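PDB 5W4A: P-granule scaffold from Caenorhabditis japonica, which probably serves as a scaffold on which germline P granules assemble, its helical N-terminal domain being the part described here. Local coordinates for residues 12-17 / 168-173; 20-25 / 41-46. All coordinates share one frame; numbering follows the deposited sequence.

Interaction 1: 12-17 / 168-173; sequences LGIRTY and LDFDAY
Asp171, in the first turn of helix 169-179, grips the end of strand 14-16 with both carboxylate oxygens, joining the two-stranded antiparallel N-terminal hairpin (9-11 and 14-16) to the largely helical N-domain. The hydroxyl Thr16 OG1 donates to Asp171 OD1 at 2.6 Å, and the amide Tyr17 N donates to Asp171 OD2 at 2.8 Å with an N-H...O angle of 153°. Each oxygen uses its syn lone pair, so the carboxylate meets the strand with both oxygens, a role suited to aspartate. Thr16 has OG1 anti to its backbone N (chi1 -177°), which directs the hydroxyl to OD1; OG1 also accepts from Phe19 N, so the hydroxyl both donates and accepts. The same carboxylate also receives Phe18 N at OD2, so this buried group is held by several donors, which would be expected to stabilise its negative charge.

Beside this paired bond the packing is tight and apolar. The branched Ile14 presents CG2 over the centre of the Phe170 ring, 3.6 Å from the centroid and 13° off the normal, a CH-pi contact. Thr16 CB comes to the edge of that ring, near its plane, 3.8 Å from Phe170 CD2, and Phe197 packs against it from helix 187-201. Leu168, the N-cap residue of the helix, adds its branched end against the strand backbone, CD2 lying 3.7 Å from Thr16 CA.

The looser side lies at Arg15, which is partly exposed. Its extended chain merely passes Leu168 CD2 at CG, and its guanidinium turns to Leu166 O and Glu136. At the backbone of Arg15 a water bridges the two segments, donating to Arg15 O at 2.7 Å and accepting from Phe170 N at 3.0 Å.

Interaction 2: 20-25 / 41-46; sequences PNLALY and NSFAAY
Tyr25 and Asn41 supply the polar bond between helix 20-28 and the start of helix 42-47. The amide Asn41 N donates to Tyr25 OH at 2.9 Å, nearly straight at 168°. Tyrosine suits this place because its hydroxyl stands far enough from its own helix to meet the backbone just before the next one. The side chain of Asn41, the N-cap of helix 42-47, turns to its own helix: OD1 accepts from Ala44 N at 3.0 Å, in the plane of the carbonyl, and so caps the first turn.

Contacts with aromatic faces come next. Asn41 CB sits over one face of the Tyr25 ring, offset toward the rim and 3.5 Å from CZ, while the amide plane is tilted 56° from the ring. Leu22 does likewise to Phe43: its CD2 methyl lies over that ring's face, displaced toward CZ, in a CH-pi contact 4.2 Å from the centroid.

The remaining packing is apolar and gathers round Ala44, whose single methyl fits between Leu22 CD1 and the Tyr25 ring and meets both. Leu22 CD1 reaches Ala44 CA at 3.7 Å, and Ala44 CB, oblique to the Tyr25 ring, touches Tyr25 CD2 at 3.6 Å. Leu22 thus divides its two methyls between Ala44 and Phe43, as a branched residue can.

Around this, Ile63 of helix 57-64 touches Leu22, Asn41 and Phe43, and Val174 of helix 169-179 touches Leu22 and Phe43. The segment axes cross at -75°, 10.2 Å apart: steeply crossed helix packing in a largely helical domain, with an asparagine N-cap at the start of one helix.

How the interactions relate
Interactions 1 and 2 are adjoining contacts that touch one another, their centres about 12 Å apart. Strand 14-16 leads almost directly into helix 20-28, so the chain passes from one contact to the other within a few residues. Ala23 turns to interaction 1, its CB 3.6 Å from Ile14 CG2, while Leu22 CD2 lies 3.9 Å from Phe170 CZ and also meets Phe43 in interaction 2. Helix 169-179 serves both, since Val174, one turn beyond Phe170, carries the same helix over to interaction 2. A bound imidazole, probably from the crystallisation liquor, lies about 3 Å from the side chain of Tyr17, a residue of interaction 1.

Interaction 1: 12-17 / 168-173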
# COMPACT_ATOMS: atom_id res chain seq x y z
N LEU C 12 -16.12 14.67 -11.95
CA LEU C 12 -16.84 13.79 -12.91
C LEU C 12 -16.07 12.51 -13.30
O LEU C 12 -15.72 12.28 -14.46
CB LEU C 12 -17.18 14.55 -14.17
CG LEU C 12 -18.16 13.74 -15.02
CD1 LEU C 12 -19.51 13.63 -14.34
CD2 LEU C 12 -18.28 14.37 -16.38
N GLY C 13 -15.83 11.69 -12.32
CA GLY C 13 -15.18 10.41 -12.52
C GLY C 13 -13.67 10.41 -12.46
O GLY C 13 -13.06 9.34 -12.57
N ILE C 14 -13.04 11.56 -12.31
CA ILE C 14 -11.58 11.65 -12.28
C ILE C 14 -11.20 12.04 -10.85
O ILE C 14 -11.36 13.19 -10.44
CB ILE C 14 -11.01 12.64 -13.31
CG1 ILE C 14 -11.53 12.33 -14.74
CG2 ILE C 14 -9.48 12.53 -13.24
CD1 ILE C 14 -10.90 13.21 -15.85
N ARG C 15 -10.69 11.07 -10.09
CA ARG C 15 -10.21 11.26 -8.73
C ARG C 15 -8.70 11.50 -8.76
O ARG C 15 -7.94 10.74 -9.39
CB ARG C 15 -10.55 10.01 -7.93
CG ARG C 15 -10.03 9.95 -6.54
CD ARG C 15 -10.64 8.66 -5.87
NE ARG C 15 -9.94 8.31 -4.67
CZ ARG C 15 -10.24 8.71 -3.44
NH1 ARG C 15 -11.27 9.52 -3.20
NH2 ARG C 15 -9.50 8.27 -2.46
N THR C 16 -8.26 12.59 -8.11
CA THR C 16 -6.88 13.06 -8.25
C THR C 16 -6.41 13.79 -7.00
O THR C 16 -7.17 14.47 -6.33
CB THR C 16 -6.74 13.95 -9.51
OG1 THR C 16 -5.37 14.35 -9.67
CG2 THR C 16 -7.60 15.17 -9.45
N TYR C 17 -5.13 13.59 -6.66
CA TYR C 17 -4.42 14.47 -5.72
C TYR C 17 -3.49 15.42 -6.47
O TYR C 17 -3.55 16.64 -6.27
CB TYR C 17 -3.62 13.66 -4.67
CG TYR C 17 -2.80 14.61 -3.86
CD1 TYR C 17 -3.41 15.48 -2.96
CD2 TYR C 17 -1.44 14.73 -4.09
CE1 TYR C 17 -2.69 16.46 -2.32
CE2 TYR C 17 -0.71 15.69 -3.44
CZ TYR C 17 -1.34 16.55 -2.55
OH TYR C 17 -0.64 17.52 -1.88
N LEU C 168 -6.14 6.44 -6.77
CA LEU C 168 -5.50 7.52 -7.53
C LEU C 168 -4.83 6.97 -8.78
O LEU C 168 -3.78 7.48 -9.23
CB LEU C 168 -4.52 8.28 -6.63
CG LEU C 168 -5.18 9.08 -5.50
CD1 LEU C 168 -4.14 9.66 -4.57
CD2 LEU C 168 -6.11 10.17 -6.07
N ASP C 169 -5.47 5.99 -9.42
CA ASP C 169 -5.01 5.45 -10.69
C ASP C 169 -4.78 6.53 -11.74
O ASP C 169 -3.82 6.42 -12.52
CB ASP C 169 -6.01 4.40 -11.19
CG ASP C 169 -6.35 3.39 -10.11
OD1 ASP C 169 -7.12 3.76 -9.18
OD2 ASP C 169 -5.80 2.27 -10.18
N PHE C 170 -5.62 7.57 -11.79
CA PHE C 170 -5.38 8.65 -12.73
C PHE C 170 -4.00 9.26 -12.54
O PHE C 170 -3.27 9.51 -13.52
CB PHE C 170 -6.46 9.73 -12.57
CG PHE C 170 -6.24 10.96 -13.38
CD1 PHE C 170 -6.28 10.89 -14.78
CD2 PHE C 170 -5.99 12.19 -12.78
CE1 PHE C 170 -6.13 12.03 -15.54
CE2 PHE C 170 -5.85 13.34 -13.57
CZ PHE C 170 -5.90 13.24 -14.94
N ASP C 171 -3.62 9.54 -11.30
CA ASP C 171 -2.34 10.19 -11.06
C ASP C 171 -1.20 9.26 -11.45
O ASP C 171 -0.20 9.71 -12.04
CB ASP C 171 -2.21 10.59 -9.59
CG ASP C 171 -3.12 11.73 -9.20
OD1 ASP C 171 -3.76 12.32 -10.10
OD2 ASP C 171 -3.17 12.04 -7.97
N ALA C 172 -1.31 7.97 -11.10
CA ALA C 172 -0.28 7.01 -11.48
C ALA C 172 -0.14 6.96 -12.99
O ALA C 172 0.99 6.92 -13.51
CB ALA C 172 -0.59 5.63 -10.91
N TYR C 173 -1.26 7.01 -13.70
CA TYR C 173 -1.26 6.99 -15.17
C TYR C 173 -0.60 8.23 -15.74
O TYR C 173 0.22 8.14 -16.66
CB TYR C 173 -2.69 6.83 -15.69
CG TYR C 173 -2.72 6.64 -17.19
CD1 TYR C 173 -2.27 5.44 -17.74
CD2 TYR C 173 -3.14 7.63 -18.03
CE1 TYR C 173 -2.25 5.23 -19.09
CE2 TYR C 173 -3.16 7.41 -19.44
CZ TYR C 173 -2.70 6.22 -19.93
OH TYR C 173 -2.64 5.94 -21.29
O HOH W 1 -7.90 8.10 -9.94

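Interaction 2: 20-25 / 41-46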
# COMPACT_ATOMS: atom_id res chain seq x y z
N PRO C 20 -5.32 18.13 -10.08
CA PRO C 20 -6.73 18.60 -10.15
C PRO C 20 -7.06 19.51 -11.32
O PRO C 20 -8.15 19.37 -11.89
CB PRO C 20 -6.90 19.33 -8.81
CG PRO C 20 -5.54 19.68 -8.36
CD PRO C 20 -4.67 18.56 -8.83
N ASN C 21 -6.18 20.44 -11.72
CA ASN C 21 -6.54 21.31 -12.83
C ASN C 21 -6.51 20.55 -14.16
O ASN C 21 -7.26 20.90 -15.08
CB ASN C 21 -5.62 22.54 -12.87
CG ASN C 21 -6.15 23.64 -13.76
OD1 ASN C 21 -7.36 23.93 -13.78
ND2 ASN C 21 -5.25 24.31 -14.48
N LEU C 22 -5.68 19.51 -14.27
CA LEU C 22 -5.69 18.68 -15.48
C LEU C 22 -7.01 17.92 -15.58
O LEU C 22 -7.60 17.81 -16.67
CB LEU C 22 -4.51 17.72 -15.47
CG LEU C 22 -4.41 16.71 -16.62
CD1 LEU C 22 -4.18 17.44 -17.93
CD2 LEU C 22 -3.28 15.72 -16.39
N ALA C 23 -7.45 17.35 -14.46
CA ALA C 23 -8.73 16.65 -14.45
C ALA C 23 -9.87 17.59 -14.84
O ALA C 23 -10.72 17.23 -15.66
CB ALA C 23 -8.96 16.07 -13.06
N LEU C 24 -9.92 18.76 -14.24
CA LEU C 24 -10.97 19.71 -14.55
C LEU C 24 -10.91 20.12 -16.01
O LEU C 24 -11.95 20.20 -16.68
CB LEU C 24 -10.82 20.95 -13.66
CG LEU C 24 -11.84 22.07 -13.95
CD1 LEU C 24 -13.29 21.58 -13.80
CD2 LEU C 24 -11.59 23.24 -13.03
N TYR C 25 -9.70 20.39 -16.52
CA TYR C 25 -9.55 20.73 -17.93
C TYR C 25 -10.18 19.65 -18.82
O TYR C 25 -10.93 19.96 -19.75
CB TYR C 25 -8.07 20.94 -18.29
CG TYR C 25 -7.93 21.35 -19.74
CD1 TYR C 25 -7.94 22.68 -20.09
CD2 TYR C 25 -7.89 20.41 -20.76
CE1 TYR C 25 -7.86 23.07 -21.42
CE2 TYR C 25 -7.83 20.78 -22.08
CZ TYR C 25 -7.82 22.12 -22.40
OH TYR C 25 -7.76 22.47 -23.73
N ASN C 41 -5.10 22.14 -24.87
CA ASN C 41 -3.90 22.16 -24.06
C ASN C 41 -3.03 20.94 -24.33
O ASN C 41 -3.52 19.80 -24.36
CB ASN C 41 -4.29 22.21 -22.58
CG ASN C 41 -3.08 22.16 -21.68
OD1 ASN C 41 -2.61 21.09 -21.34
ND2 ASN C 41 -2.55 23.33 -21.31
N SER C 42 -1.73 21.17 -24.52
CA SER C 42 -0.85 20.10 -24.99
C SER C 42 -0.59 19.04 -23.93
O SER C 42 -0.35 17.89 -24.27
CB SER C 42 0.48 20.68 -25.46
OG SER C 42 1.24 21.15 -24.35
N PHE C 43 -0.57 19.42 -22.65
CA PHE C 43 -0.42 18.44 -21.57
C PHE C 43 -1.62 17.50 -21.53
O PHE C 43 -1.46 16.27 -21.56
CB PHE C 43 -0.21 19.22 -20.26
CG PHE C 43 0.01 18.40 -19.00
CD1 PHE C 43 0.35 17.05 -19.01
CD2 PHE C 43 -0.11 19.04 -17.77
CE1 PHE C 43 0.52 16.35 -17.80
CE2 PHE C 43 0.07 18.35 -16.59
CZ PHE C 43 0.40 17.02 -16.60
N ALA C 44 -2.83 18.06 -21.56
CA ALA C 44 -4.04 17.23 -21.61
C ALA C 44 -4.08 16.39 -22.88
O ALA C 44 -4.45 15.20 -22.83
CB ALA C 44 -5.28 18.10 -21.51
N ALA C 45 -3.73 16.96 -24.03
CA ALA C 45 -3.83 16.20 -25.26
C ALA C 45 -2.91 14.99 -25.23
O ALA C 45 -3.29 13.91 -25.71
CB ALA C 45 -3.50 17.09 -26.46
N TYR C 46 -1.70 15.15 -24.70
CA TYR C 46 -0.77 14.03 -24.62
C TYR C 46 -1.25 12.97 -23.64
O TYR C 46 -1.23 11.78 -23.93
CB TYR C 46 0.60 14.55 -24.22
CG TYR C 46 1.66 13.50 -24.20
CD1 TYR C 46 2.17 13.01 -25.39
CD2 TYR C 46 2.19 13.02 -23.01
CE1 TYR C 46 3.17 12.06 -25.40
CE2 TYR C 46 3.18 12.06 -23.00
CZ TYR C 46 3.68 11.59 -24.21
OH TYR C 46 4.68 10.64 -24.26